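Local coordinates for protein 4-hydroxy-tetrahydrodipicolinate synthase (Methylacidiphilum fumariolicum SolV, PDB 6T3T) that probably catalyses the condensation of pyruvate with aspartate semialdehyde to 4-hydroxy-tetrahydrodipicolinate, a step of lysine biosynthesis, and works as a homotetramer, at residues Arg109-Ser120 and Gly140-Leu151. Residues are numbered along the deposited sequence; the frame is centred on the assembly and turned at random.
Sequences RPSQEGLFRHFS and GVDIAVDTVKRL
Gln112 and Thr147 join helices 112-125 and 145-154, which flank strand 130-134 as consecutive outer helices of the (beta/alpha)8 TIM barrel; the axes of segments 112-120 and 145-151 come within 9.8 Å and cross at -30°. The Gln112 amide is held at both ends. Its OE1 takes the Thr147 hydroxyl in the carbonyl plane, on a lone pair, with OE1 2.5 Å from OG1, while the N-H of Ala144, the N-cap residue, reaches the same oxygen from above that plane. NE2 points nearly straight down the Asp142 C=O at 2.8 Å from its O, and this three-bond grip fixes the rotation of the amide. A leucine in place of Gln112 would probably leave the Thr147 hydroxyl, Ala144 N and Asp142 O without their mate.

One turn on, the Arg150 guanidinium lies flat over a face of the Phe116 ring, planes 20° apart, in a cation-pi stack with CZ 4.2 Å from the ring centroid. Its bend at chi3 (60°) turns the group back over the ring, where NH2, in the guanidinium plane, donates 3.0 Å to Glu113 OE1, which accepts the salt bridge on its syn lone pair. Glu113 OE2 also pairs with Arg117 NE through charge alone, the oxygen lying well out of that guanidinium plane, completing a salt-bridge network beside the second subunit, where Glu113 packs on Gln275 and Arg117 on Leu269 of that neighbouring chain.

Beneath it, Leu151 wedges between Phe116 and Phe119, CD2 approaching Phe116 CD1 (3.4 Å) and CD1 lying 3.6 Å from Phe119 CB, and both Leu151 and Phe119 pack inward on Leu132 of the barrel strand. Ile143 CD1 comes against the far end of the Phe119 ring. On the Phe116 face opposite Arg150, Ser120 OG sits over the ring centre and bonds back to Phe116 O at 2.7 Å.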
# COMPACT_ATOMS: atom_id res chain seq x y z
N ARG A 109 13.41 -7.28 -9.65
CA ARG A 109 13.26 -7.18 -8.20
C ARG A 109 14.36 -7.87 -7.39
O ARG A 109 14.06 -8.71 -6.53
CB ARG A 109 11.89 -7.69 -7.77
CG ARG A 109 10.72 -7.09 -8.52
CD ARG A 109 9.43 -7.22 -7.72
NE ARG A 109 9.66 -6.92 -6.30
CZ ARG A 109 8.71 -6.81 -5.39
NH1 ARG A 109 7.44 -6.97 -5.73
NH2 ARG A 109 9.03 -6.56 -4.12
N PRO A 110 15.63 -7.51 -7.60
CA PRO A 110 16.70 -8.16 -6.84
C PRO A 110 16.62 -7.85 -5.35
O PRO A 110 16.08 -6.83 -4.92
CB PRO A 110 17.97 -7.57 -7.44
CG PRO A 110 17.56 -6.27 -7.99
CD PRO A 110 16.17 -6.49 -8.52
N SER A 111 17.18 -8.77 -4.56
CA SER A 111 17.36 -8.58 -3.14
C SER A 111 18.37 -7.45 -2.88
O SER A 111 19.07 -6.99 -3.78
CB SER A 111 17.84 -9.88 -2.49
OG SER A 111 19.14 -10.27 -2.97
N GLN A 112 18.43 -7.02 -1.61
CA GLN A 112 19.37 -5.97 -1.25
C GLN A 112 20.80 -6.38 -1.55
O GLN A 112 21.61 -5.55 -1.96
CB GLN A 112 19.22 -5.59 0.22
CG GLN A 112 17.88 -4.91 0.50
CD GLN A 112 17.71 -3.65 -0.33
OE1 GLN A 112 18.62 -2.80 -0.38
NE2 GLN A 112 16.57 -3.52 -0.99
N GLU A 113 21.12 -7.66 -1.32
CA GLU A 113 22.45 -8.16 -1.66
C GLU A 113 22.67 -8.13 -3.16
O GLU A 113 23.78 -7.81 -3.62
CB GLU A 113 22.62 -9.58 -1.11
CG GLU A 113 23.97 -10.22 -1.39
CD GLU A 113 25.16 -9.45 -0.79
OE1 GLU A 113 24.98 -8.64 0.15
OE2 GLU A 113 26.30 -9.66 -1.27
N GLY A 114 21.63 -8.45 -3.93
CA GLY A 114 21.71 -8.28 -5.37
C GLY A 114 21.98 -6.84 -5.77
O GLY A 114 22.73 -6.58 -6.71
N LEU A 115 21.33 -5.89 -5.11
CA LEU A 115 21.57 -4.48 -5.41
C LEU A 115 23.01 -4.08 -5.07
O LEU A 115 23.67 -3.37 -5.85
CB LEU A 115 20.58 -3.61 -4.64
CG LEU A 115 19.16 -3.68 -5.20
CD1 LEU A 115 18.21 -2.85 -4.37
CD2 LEU A 115 19.13 -3.25 -6.64
N PHE A 116 23.50 -4.54 -3.93
CA PHE A 116 24.88 -4.27 -3.53
C PHE A 116 25.87 -4.82 -4.55
O PHE A 116 26.79 -4.11 -4.98
CB PHE A 116 25.14 -4.86 -2.14
CG PHE A 116 26.56 -4.68 -1.69
CD1 PHE A 116 26.98 -3.48 -1.13
CD2 PHE A 116 27.49 -5.69 -1.86
CE1 PHE A 116 28.30 -3.30 -0.74
CE2 PHE A 116 28.81 -5.51 -1.46
CZ PHE A 116 29.21 -4.32 -0.90
N ARG A 117 25.70 -6.08 -4.97
CA ARG A 117 26.58 -6.64 -6.00
C ARG A 117 26.43 -5.92 -7.33
O ARG A 117 27.42 -5.73 -8.05
CB ARG A 117 26.31 -8.13 -6.18
CG ARG A 117 26.63 -8.96 -4.96
CD ARG A 117 26.31 -10.41 -5.21
NE ARG A 117 26.33 -11.18 -3.96
CZ ARG A 117 27.42 -11.74 -3.46
NH1 ARG A 117 28.58 -11.63 -4.10
NH2 ARG A 117 27.37 -12.42 -2.32
N HIS A 118 25.20 -5.55 -7.70
CA HIS A 118 24.97 -4.87 -8.97
C HIS A 118 25.71 -3.54 -9.01
O HIS A 118 26.50 -3.26 -9.92
CB HIS A 118 23.47 -4.66 -9.17
CG HIS A 118 23.11 -3.79 -10.33
ND1 HIS A 118 22.98 -4.28 -11.62
CD2 HIS A 118 22.79 -2.47 -10.40
CE1 HIS A 118 22.60 -3.30 -12.42
NE2 HIS A 118 22.48 -2.19 -11.70
N PHE A 119 25.45 -2.69 -8.02
CA PHE A 119 26.07 -1.37 -8.03
C PHE A 119 27.57 -1.46 -7.78
O PHE A 119 28.35 -0.75 -8.43
CB PHE A 119 25.37 -0.45 -7.01
CG PHE A 119 23.97 0.01 -7.44
CD1 PHE A 119 23.80 0.81 -8.56
CD2 PHE A 119 22.85 -0.35 -6.71
CE1 PHE A 119 22.53 1.24 -8.96
CE2 PHE A 119 21.55 0.09 -7.11
CZ PHE A 119 21.41 0.86 -8.25
N SER A 120 28.02 -2.38 -6.91
CA SER A 120 29.46 -2.52 -6.68
C SER A 120 30.20 -2.93 -7.95
O SER A 120 31.27 -2.40 -8.24
CB SER A 120 29.77 -3.52 -5.58
OG SER A 120 29.24 -3.10 -4.34
N GLY A 140 9.90 -1.44 -8.64
CA GLY A 140 9.47 -2.58 -7.85
C GLY A 140 10.40 -2.95 -6.73
O GLY A 140 10.23 -4.02 -6.14
N VAL A 141 11.40 -2.12 -6.44
CA VAL A 141 12.39 -2.38 -5.40
C VAL A 141 12.91 -1.04 -4.89
O VAL A 141 12.93 -0.05 -5.62
CB VAL A 141 13.54 -3.27 -5.95
CG1 VAL A 141 14.60 -2.41 -6.64
CG2 VAL A 141 14.14 -4.13 -4.86
N ASP A 142 13.34 -1.02 -3.63
CA ASP A 142 13.88 0.17 -2.99
C ASP A 142 15.35 -0.09 -2.65
O ASP A 142 15.71 -1.20 -2.27
CB ASP A 142 13.06 0.50 -1.72
CG ASP A 142 13.55 1.77 -0.99
OD1 ASP A 142 13.08 2.90 -1.29
OD2 ASP A 142 14.39 1.63 -0.06
N ILE A 143 16.21 0.92 -2.80
CA ILE A 143 17.57 0.76 -2.31
C ILE A 143 17.52 1.09 -0.82
O ILE A 143 17.32 2.24 -0.45
CB ILE A 143 18.58 1.65 -3.04
CG1 ILE A 143 18.40 1.55 -4.56
CG2 ILE A 143 20.01 1.24 -2.61
CD1 ILE A 143 19.24 2.58 -5.33
N ALA A 144 17.65 0.06 0.02
CA ALA A 144 17.64 0.28 1.46
C ALA A 144 18.80 1.19 1.88
O ALA A 144 19.87 1.20 1.26
CB ALA A 144 17.74 -1.05 2.20
N VAL A 145 18.56 1.94 2.97
CA VAL A 145 19.55 2.85 3.54
C VAL A 145 20.83 2.10 3.87
O VAL A 145 21.94 2.59 3.62
CB VAL A 145 18.98 3.55 4.80
CG1 VAL A 145 20.09 4.29 5.55
CG2 VAL A 145 17.84 4.51 4.44
N ASP A 146 20.71 0.92 4.49
CA ASP A 146 21.89 0.15 4.83
C ASP A 146 22.66 -0.25 3.58
O ASP A 146 23.89 -0.23 3.57
CB ASP A 146 21.50 -1.09 5.63
CG ASP A 146 22.64 -2.04 5.80
OD1 ASP A 146 23.47 -1.79 6.71
OD2 ASP A 146 22.74 -3.01 5.00
N THR A 147 21.93 -0.56 2.49
CA THR A 147 22.56 -0.90 1.22
C THR A 147 23.31 0.28 0.64
O THR A 147 24.44 0.12 0.17
CB THR A 147 21.52 -1.40 0.21
OG1 THR A 147 20.90 -2.59 0.70
CG2 THR A 147 22.16 -1.70 -1.17
N VAL A 148 22.70 1.47 0.66
CA VAL A 148 23.42 2.69 0.27
C VAL A 148 24.68 2.87 1.12
O VAL A 148 25.75 3.21 0.61
CB VAL A 148 22.49 3.92 0.37
CG1 VAL A 148 23.25 5.16 0.02
CG2 VAL A 148 21.28 3.79 -0.55
N LYS A 149 24.57 2.65 2.44
CA LYS A 149 25.72 2.87 3.31
C LYS A 149 26.86 1.92 2.97
O LYS A 149 28.01 2.34 2.81
CB LYS A 149 25.31 2.70 4.78
CG LYS A 149 26.44 3.08 5.76
CD LYS A 149 25.97 3.01 7.22
CE LYS A 149 26.37 1.71 7.88
NZ LYS A 149 26.33 1.81 9.37
N ARG A 150 26.54 0.62 2.79
CA ARG A 150 27.57 -0.36 2.43
C ARG A 150 28.20 -0.04 1.09
O ARG A 150 29.42 -0.17 0.90
CB ARG A 150 26.97 -1.78 2.38
CG ARG A 150 26.57 -2.40 3.72
CD ARG A 150 25.70 -3.67 3.54
NE ARG A 150 26.42 -4.71 2.79
CZ ARG A 150 25.85 -5.71 2.11
NH1 ARG A 150 24.52 -5.83 2.06
NH2 ARG A 150 26.63 -6.58 1.47
N LEU A 151 27.37 0.36 0.12
CA LEU A 151 27.88 0.69 -1.20
C LEU A 151 28.90 1.83 -1.13
O LEU A 151 29.89 1.84 -1.86
CB LEU A 151 26.71 1.04 -2.14
CG LEU A 151 25.89 -0.13 -2.74
CD1 LEU A 151 24.67 0.34 -3.55
CD2 LEU A 151 26.77 -1.10 -3.60